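Local structure of elicitor protein Hrip2 (Magnaporthe oryzae, 5FID) at residues A[41-53]-A[60-72]. The protein is a fungal protein elicitor of the rice blast pathogen, one that probably triggers defence responses in plants. The protein carries 1 engineered substitution. Residues are numbered along the deposited sequence; the frame is centred on the assembly and turned at random.
Sequences SEDFRKSGSTVKV and TSPMFIGYSFSSN. Engineered in segment 60-72: M63 (natural residue Leu).
The Y67 hydroxyl, from 60-72, joins E42 and R45 of 41-53. It donates to E42 OE2 (OH to OE2, 2.6 Å) from above the carboxylate plane, and accepts the backbone N-H of R45 (N to OH, 3.1 Å); both partners lie at the ring's edge, which probably restrains the ring's rotation. R45 grips E42 side-on in a salt bridge, NE and NH2 both meeting OE1 from one face of the carboxylate (NE to OE1, 3.1 Å). OE2 also bonds S20, which in turn holds S49 OG.

CG of Y67 sits between its backbone N and carbonyl carbon (chi1 69°), which lays one face of the ring against F44 in an offset stack, centroids 4.5 Å apart and planes at 17°. The backbone N of S49 covers the opposite face. F69 extends the cluster, its CD1 3.8 Å from F44 CD2, while its CE1 edge meets the carbonyl of R45.

Backbone bonds pair S49 with Y67, V51 with I65 and V53 with M63, two per pair. On the same face as Y67, V53 CG2 touches I65 CD1 and CE of the engineered selenomethionine M63, each at 4.0 Å; on the other, T50 CG2 rests against F64.

Strands 49-54 and 63-69 thus form an antiparallel beta hairpin within a six-stranded sheet; the Y67-E42 bond ties it to strand 39-43 of the other sheet, consistent with beta-sandwich-like packing.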
loop_
_atom_site.group_PDB
_atom_site.type_symbol
_atom_site.label_atom_id
_atom_site.label_comp_id
_atom_site.label_asym_id
_atom_site.label_seq_id
_atom_site.Cartn_x
_atom_site.Cartn_y
_atom_site.Cartn_z
ATOM N N SER A 41 -7.144 20.356 7.752
ATOM C CA SER A 41 -7.178 19.057 8.416
ATOM C C SER A 41 -8.598 18.569 8.622
ATOM O O SER A 41 -9.521 19.368 8.757
ATOM C CB SER A 41 -6.432 19.099 9.749
ATOM O OG SER A 41 -7.076 19.971 10.651
ATOM N N GLU A 42 -8.768 17.252 8.642
ATOM C CA GLU A 42 -10.058 16.665 9.000
ATOM C C GLU A 42 -9.820 15.386 9.780
ATOM O O GLU A 42 -8.792 14.738 9.613
ATOM C CB GLU A 42 -10.891 16.360 7.748
ATOM C CG GLU A 42 -10.346 15.222 6.880
ATOM C CD GLU A 42 -11.311 14.860 5.758
ATOM O OE1 GLU A 42 -12.278 15.635 5.541
ATOM O OE2 GLU A 42 -11.128 13.807 5.097
ATOM N N ASP A 43 -10.760 15.031 10.652
ATOM C CA ASP A 43 -10.716 13.721 11.277
ATOM C C ASP A 43 -10.855 12.654 10.213
ATOM O O ASP A 43 -11.593 12.844 9.241
ATOM C CB ASP A 43 -11.877 13.544 12.249
ATOM C CG ASP A 43 -11.787 14.453 13.436
ATOM O OD1 ASP A 43 -10.779 15.181 13.571
ATOM O OD2 ASP A 43 -12.730 14.422 14.255
ATOM N N PHE A 44 -10.169 11.530 10.408
ATOM C CA PHE A 44 -10.323 10.374 9.531
ATOM C C PHE A 44 -11.780 9.967 9.419
ATOM O O PHE A 44 -12.458 9.726 10.431
ATOM C CB PHE A 44 -9.547 9.177 10.081
ATOM C CG PHE A 44 -8.246 8.913 9.383
ATOM C CD1 PHE A 44 -7.512 9.948 8.828
ATOM C CD2 PHE A 44 -7.758 7.617 9.285
ATOM C CE1 PHE A 44 -6.306 9.690 8.190
ATOM C CE2 PHE A 44 -6.560 7.353 8.642
ATOM C CZ PHE A 44 -5.834 8.391 8.098
ATOM N N ARG A 45 -12.260 9.872 8.186
ATOM C CA ARG A 45 -13.612 9.413 7.944
ATOM C C ARG A 45 -13.574 7.904 7.898
ATOM O O ARG A 45 -12.668 7.325 7.304
ATOM C CB ARG A 45 -14.149 9.996 6.642
ATOM C CG ARG A 45 -14.302 11.506 6.707
ATOM C CD ARG A 45 -14.516 12.114 5.339
ATOM N NE ARG A 45 -14.541 13.569 5.437
ATOM C CZ ARG A 45 -15.617 14.278 5.754
ATOM N NH1 ARG A 45 -16.766 13.668 5.998
ATOM N NH2 ARG A 45 -15.537 15.598 5.825
ATOM N N LYS A 46 -14.549 7.288 8.557
ATOM C CA LYS A 46 -14.617 5.846 8.719
ATOM C C LYS A 46 -14.490 5.140 7.373
ATOM O O LYS A 46 -13.734 4.177 7.234
ATOM C CB LYS A 46 -15.949 5.491 9.386
ATOM C CG LYS A 46 -16.112 4.044 9.799
ATOM C CD LYS A 46 -17.553 3.802 10.230
ATOM C CE LYS A 46 -18.516 4.291 9.151
ATOM N NZ LYS A 46 -19.940 4.367 9.600
ATOM N N SER A 47 -15.213 5.655 6.386
ATOM C CA SER A 47 -15.264 5.077 5.043
ATOM C C SER A 47 -14.042 5.378 4.183
ATOM O O SER A 47 -13.894 4.812 3.102
ATOM C CB SER A 47 -16.500 5.592 4.296
ATOM O OG SER A 47 -16.415 7.002 4.008
ATOM N N GLY A 48 -13.185 6.280 4.645
ATOM C CA GLY A 48 -12.092 6.748 3.811
ATOM C C GLY A 48 -12.562 7.912 2.955
ATOM O O GLY A 48 -13.755 8.229 2.923
ATOM N N SER A 49 -11.641 8.550 2.242
ATOM C CA SER A 49 -12.014 9.729 1.471
ATOM C C SER A 49 -11.013 10.047 0.378
ATOM O O SER A 49 -9.870 9.590 0.413
ATOM C CB SER A 49 -12.145 10.936 2.399
ATOM O OG SER A 49 -12.932 11.954 1.798
ATOM N N THR A 50 -11.468 10.837 -0.588
ATOM C CA THR A 50 -10.599 11.458 -1.571
ATOM C C THR A 50 -10.491 12.947 -1.263
ATOM O O THR A 50 -11.498 13.665 -1.241
ATOM C CB THR A 50 -11.165 11.282 -2.990
ATOM O OG1 THR A 50 -11.157 9.889 -3.324
ATOM C CG2 THR A 50 -10.323 12.046 -4.001
ATOM N N VAL A 51 -9.276 13.421 -1.015
ATOM C CA VAL A 51 -9.083 14.843 -0.737
ATOM C C VAL A 51 -8.521 15.524 -1.982
ATOM O O VAL A 51 -7.365 15.295 -2.346
ATOM C CB VAL A 51 -8.130 15.056 0.457
ATOM C CG1 VAL A 51 -7.983 16.534 0.759
ATOM C CG2 VAL A 51 -8.663 14.348 1.692
ATOM N N LYS A 52 -9.338 16.343 -2.648
ATOM C CA LYS A 52 -8.872 17.079 -3.830
ATOM C C LYS A 52 -8.105 18.320 -3.409
ATOM O O LYS A 52 -8.453 18.952 -2.415
ATOM C CB LYS A 52 -10.047 17.502 -4.714
ATOM C CG LYS A 52 -10.893 16.369 -5.251
ATOM C CD LYS A 52 -11.997 16.926 -6.147
ATOM C CE LYS A 52 -12.880 15.807 -6.718
ATOM N NZ LYS A 52 -13.977 16.398 -7.559
ATOM N N VAL A 53 -7.059 18.656 -4.170
ATOM C CA VAL A 53 -6.195 19.798 -3.886
ATOM C C VAL A 53 -5.916 20.504 -5.202
ATOM O O VAL A 53 -5.387 19.909 -6.135
ATOM C CB VAL A 53 -4.848 19.350 -3.273
ATOM C CG1 VAL A 53 -4.010 20.557 -2.897
ATOM C CG2 VAL A 53 -5.086 18.469 -2.045
ATOM N N THR A 60 -10.500 22.339 -10.399
ATOM C CA THR A 60 -10.240 21.831 -11.746
ATOM C C THR A 60 -8.875 21.153 -11.818
ATOM O O THR A 60 -7.889 21.672 -11.292
ATOM C CB THR A 60 -10.316 22.949 -12.794
ATOM O OG1 THR A 60 -11.655 23.452 -12.840
ATOM C CG2 THR A 60 -9.946 22.420 -14.163
ATOM N N SER A 61 -8.833 19.993 -12.465
ATOM C CA SER A 61 -7.602 19.209 -12.618
ATOM C C SER A 61 -6.803 19.116 -11.323
ATOM O O SER A 61 -5.638 19.525 -11.275
ATOM C CB SER A 61 -6.736 19.791 -13.735
ATOM O OG SER A 61 -7.439 19.735 -14.967
ATOM N N PRO A 62 -7.422 18.559 -10.266
ATOM C CA PRO A 62 -6.764 18.578 -8.961
ATOM C C PRO A 62 -5.822 17.397 -8.752
ATOM O O PRO A 62 -5.960 16.326 -9.357
ATOM C CB PRO A 62 -7.934 18.413 -8.001
ATOM C CG PRO A 62 -8.847 17.464 -8.752
ATOM C CD PRO A 62 -8.699 17.822 -10.220
HETATM N N MSE A 63 -4.878 17.595 -7.847
HETATM C CA MSE A 63 -4.133 16.490 -7.295
HETATM C C MSE A 63 -5.081 15.880 -6.278
HETATM O O MSE A 63 -6.056 16.511 -5.903
HETATM C CB MSE A 63 -2.883 17.023 -6.606
HETATM C CG MSE A 63 -1.866 15.964 -6.287
HETATM SE SE MSE A 63 -0.574 16.716 -5.042
HETATM C CE MSE A 63 -1.663 16.912 -3.439
ATOM N N PHE A 64 -4.851 14.636 -5.870
ATOM C CA PHE A 64 -5.615 14.105 -4.740
ATOM C C PHE A 64 -4.823 13.270 -3.752
ATOM O O PHE A 64 -3.783 12.690 -4.080
ATOM C CB PHE A 64 -6.960 13.450 -5.156
ATOM C CG PHE A 64 -6.872 12.013 -5.614
ATOM C CD1 PHE A 64 -6.735 10.975 -4.698
ATOM C CD2 PHE A 64 -7.033 11.694 -6.957
ATOM C CE1 PHE A 64 -6.694 9.639 -5.116
ATOM C CE2 PHE A 64 -6.996 10.357 -7.388
ATOM C CZ PHE A 64 -6.826 9.334 -6.468
ATOM N N ILE A 65 -5.321 13.251 -2.521
ATOM C CA ILE A 65 -4.768 12.407 -1.478
ATOM C C ILE A 65 -5.883 11.468 -1.087
ATOM O O ILE A 65 -6.950 11.907 -0.657
ATOM C CB ILE A 65 -4.363 13.238 -0.248
ATOM C CG1 ILE A 65 -3.235 14.209 -0.630
ATOM C CG2 ILE A 65 -3.931 12.317 0.896
ATOM C CD1 ILE A 65 -3.361 15.555 0.004
ATOM N N GLY A 66 -5.662 10.171 -1.255
ATOM C CA GLY A 66 -6.691 9.215 -0.898
ATOM C C GLY A 66 -6.283 8.485 0.360
ATOM O O GLY A 66 -5.114 8.156 0.524
ATOM N N TYR A 67 -7.231 8.234 1.253
ATOM C CA TYR A 67 -6.933 7.416 2.419
ATOM C C TYR A 67 -8.101 6.505 2.762
ATOM O O TYR A 67 -9.244 6.809 2.448
ATOM C CB TYR A 67 -6.564 8.290 3.622
ATOM C CG TYR A 67 -7.708 9.094 4.198
ATOM C CD1 TYR A 67 -7.940 10.401 3.785
ATOM C CD2 TYR A 67 -8.542 8.558 5.168
ATOM C CE1 TYR A 67 -8.982 11.155 4.325
ATOM C CE2 TYR A 67 -9.584 9.290 5.700
ATOM C CZ TYR A 67 -9.799 10.588 5.283
ATOM O OH TYR A 67 -10.841 11.313 5.828
ATOM N N SER A 68 -7.801 5.383 3.407
ATOM C CA SER A 68 -8.834 4.505 3.948
ATOM C C SER A 68 -8.188 3.661 5.042
ATOM O O SER A 68 -6.975 3.705 5.217
ATOM C CB SER A 68 -9.428 3.627 2.849
ATOM O OG SER A 68 -8.520 2.608 2.463
ATOM N N PHE A 69 -8.971 2.908 5.804
ATOM C CA PHE A 69 -8.343 2.035 6.790
ATOM C C PHE A 69 -9.119 0.751 7.047
ATOM O O PHE A 69 -10.329 0.687 6.824
ATOM C CB PHE A 69 -7.970 2.777 8.087
ATOM C CG PHE A 69 -9.135 3.359 8.833
ATOM C CD1 PHE A 69 -9.774 4.508 8.380
ATOM C CD2 PHE A 69 -9.557 2.782 10.024
ATOM C CE1 PHE A 69 -10.845 5.051 9.089
ATOM C CE2 PHE A 69 -10.617 3.317 10.739
ATOM C CZ PHE A 69 -11.267 4.457 10.270
ATOM N N SER A 70 -8.401 -0.279 7.481
ATOM C CA SER A 70 -9.001 -1.591 7.672
ATOM C C SER A 70 -8.660 -2.125 9.058
ATOM O O SER A 70 -7.820 -1.565 9.760
ATOM C CB SER A 70 -8.540 -2.569 6.575
ATOM O OG SER A 70 -7.216 -3.064 6.786
ATOM N N SER A 71 -9.338 -3.191 9.459
ATOM C CA SER A 71 -8.926 -3.937 10.636
ATOM C C SER A 71 -8.609 -5.348 10.163
ATOM O O SER A 71 -9.167 -5.810 9.162
ATOM C CB SER A 71 -10.007 -3.921 11.720
ATOM O OG SER A 71 -11.146 -4.644 11.316
ATOM N N ASN A 72 -7.685 -6.009 10.852
ATOM C CA ASN A 72 -7.242 -7.354 10.478
ATOM C C ASN A 72 -6.894 -7.488 8.992
ATOM O O ASN A 72 -7.608 -8.149 8.234
ATOM C CB ASN A 72 -8.299 -8.388 10.864
ATOM C CG ASN A 72 -8.651 -8.335 12.336
ATOM O OD1 ASN A 72 -7.771 -8.257 13.202
ATOM N ND2 ASN A 72 -9.944 -8.362 12.628
#